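Local coordinates for protein polyketide synthase type I (Bacillus amyloliquefaciens, PDB 5KKU) that probably removes water from beta-hydroxyacyl intermediates, as the dehydratase domain at the start of a modular synthase in the difficidin assembly line, at residues Ile153-Phe158 with Phe196-Thr201. Numbering follows the deposited sequence.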
# COMPACT_ATOMS: atom_id res chain seq x y z
N ILE A 153 -13.15 -4.92 7.27
CA ILE A 153 -12.54 -3.90 6.46
C ILE A 153 -13.43 -3.59 5.25
O ILE A 153 -13.78 -4.45 4.52
CB ILE A 153 -11.16 -4.36 6.00
CG1 ILE A 153 -10.33 -4.67 7.22
CG2 ILE A 153 -10.52 -3.33 5.13
CD1 ILE A 153 -8.94 -5.11 6.90
N GLU A 154 -13.83 -2.36 5.08
CA GLU A 154 -14.74 -2.07 4.02
C GLU A 154 -14.25 -1.08 3.00
O GLU A 154 -14.05 0.07 3.28
CB GLU A 154 -16.09 -1.63 4.56
CG GLU A 154 -16.83 -2.62 5.41
CD GLU A 154 -17.55 -3.74 4.64
OE1 GLU A 154 -18.14 -3.51 3.59
OE2 GLU A 154 -17.55 -4.85 5.15
N HIS A 155 -14.07 -1.54 1.79
CA HIS A 155 -13.67 -0.68 0.74
C HIS A 155 -14.84 -0.04 0.05
O HIS A 155 -15.77 -0.71 -0.32
CB HIS A 155 -12.86 -1.44 -0.27
CG HIS A 155 -11.49 -1.80 0.16
ND1 HIS A 155 -11.21 -2.93 0.88
CD2 HIS A 155 -10.31 -1.19 -0.05
CE1 HIS A 155 -9.92 -3.00 1.08
NE2 HIS A 155 -9.35 -1.95 0.54
N GLY A 156 -14.81 1.26 -0.08
CA GLY A 156 -15.72 2.03 -0.88
C GLY A 156 -15.32 2.29 -2.33
O GLY A 156 -14.31 1.86 -2.75
N GLU A 157 -16.13 3.02 -3.05
CA GLU A 157 -15.92 3.32 -4.45
C GLU A 157 -14.51 3.65 -4.92
O GLU A 157 -14.03 3.02 -5.83
CB GLU A 157 -16.94 4.34 -4.94
CG GLU A 157 -16.65 5.06 -6.23
CD GLU A 157 -17.87 5.71 -6.87
OE1 GLU A 157 -18.79 6.14 -6.19
OE2 GLU A 157 -17.91 5.79 -8.10
N PHE A 158 -13.89 4.62 -4.29
CA PHE A 158 -12.59 5.01 -4.65
C PHE A 158 -11.57 3.96 -4.29
O PHE A 158 -10.59 3.83 -4.92
CB PHE A 158 -12.31 6.25 -3.84
CG PHE A 158 -11.08 6.97 -4.20
CD1 PHE A 158 -9.89 6.57 -3.75
CD2 PHE A 158 -11.14 8.10 -4.97
CE1 PHE A 158 -8.76 7.25 -4.07
CE2 PHE A 158 -10.03 8.79 -5.30
CZ PHE A 158 -8.84 8.37 -4.84
N PHE A 196 -4.59 1.44 -6.18
CA PHE A 196 -3.78 0.43 -6.79
C PHE A 196 -2.82 -0.22 -5.80
O PHE A 196 -2.73 -1.40 -5.77
CB PHE A 196 -3.01 0.98 -7.97
CG PHE A 196 -3.75 0.94 -9.28
CD1 PHE A 196 -4.61 -0.08 -9.59
CD2 PHE A 196 -3.55 1.92 -10.21
CE1 PHE A 196 -5.28 -0.10 -10.77
CE2 PHE A 196 -4.20 1.91 -11.39
CZ PHE A 196 -5.06 0.89 -11.68
N LEU A 197 -2.15 0.58 -4.98
CA LEU A 197 -1.20 0.12 -4.01
C LEU A 197 -1.86 -0.77 -2.96
O LEU A 197 -1.39 -1.83 -2.69
CB LEU A 197 -0.47 1.30 -3.37
CG LEU A 197 0.50 2.15 -4.19
CD1 LEU A 197 1.27 3.08 -3.31
CD2 LEU A 197 1.47 1.29 -4.96
N ASP A 198 -2.96 -0.33 -2.36
CA ASP A 198 -3.74 -1.09 -1.41
C ASP A 198 -4.16 -2.45 -1.93
O ASP A 198 -3.89 -3.42 -1.34
CB ASP A 198 -4.93 -0.27 -0.99
CG ASP A 198 -5.74 -0.91 0.08
OD1 ASP A 198 -5.30 -1.07 1.20
OD2 ASP A 198 -6.86 -1.25 -0.19
N ALA A 199 -4.83 -2.49 -3.06
CA ALA A 199 -5.25 -3.73 -3.67
C ALA A 199 -4.11 -4.67 -3.98
O ALA A 199 -4.29 -5.85 -3.91
CB ALA A 199 -6.07 -3.51 -4.90
N SER A 200 -2.97 -4.13 -4.32
CA SER A 200 -1.81 -4.92 -4.61
C SER A 200 -1.22 -5.64 -3.41
O SER A 200 -0.61 -6.63 -3.57
CB SER A 200 -0.75 -4.11 -5.30
OG SER A 200 -1.21 -3.67 -6.51
N THR A 201 -1.41 -5.08 -2.23
CA THR A 201 -1.01 -5.75 -1.02
C THR A 201 -1.78 -7.01 -0.74
O THR A 201 -1.44 -7.72 0.14
CB THR A 201 -1.05 -4.90 0.25
OG1 THR A 201 -2.38 -4.74 0.69
CG2 THR A 201 -0.42 -3.64 0.06
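His155 overlaps Asp198 at the edge of its imidazole, where NE2 donates a hydrogen bond to OD2 over 2.7 Å. The N-H...O angle is 154°, and OD2 lies close to the ring plane. Approached nearly along its own C-O axis, OD2 does the touching; Asp198 OD1 stays 4.2 Å from His155 NE2. The carboxylate is turned 43° against the imidazole, which sets its two oxygens slightly to opposite sides of the ring plane. The side chains reach for each other from opposite directions, bridging backbones whose nearest CA atoms, those of His155 and Ala199, stand 10.0 Å apart. Asp198 manages its shorter share of the span with CG anti to the backbone N (chi1 -175°), which carries the carboxylate off the helix. Histidine suits the strand position because it is long enough to cross the gap and presents an in-plane N-H; aspartate offers an acceptor oxygen on a short arm, close to the helix.

Within 196-201, Thr201 OG1 returns to Asp198 O at 2.9 Å, in the carbonyl plane, and Ser200 OG bonds Phe196 O at 2.8 Å. These small hydroxyl side chains bond back to carbonyls three and four residues earlier.

Asp198 is the predicted proton donor of the dehydratase, and the ring of His155 also meets edge-to-face that of His25, the predicted proton acceptor. The NE2-OD2 bond is consistent with a second-shell histidine orienting the acid. Both segments belong to the predicted C-terminal hotdog fold: strand 153-155 pairs antiparallel with strand 25-27 of the predicted N-terminal one, while Phe196 and Ser200 of helix 194-200 pack on strand 236-248.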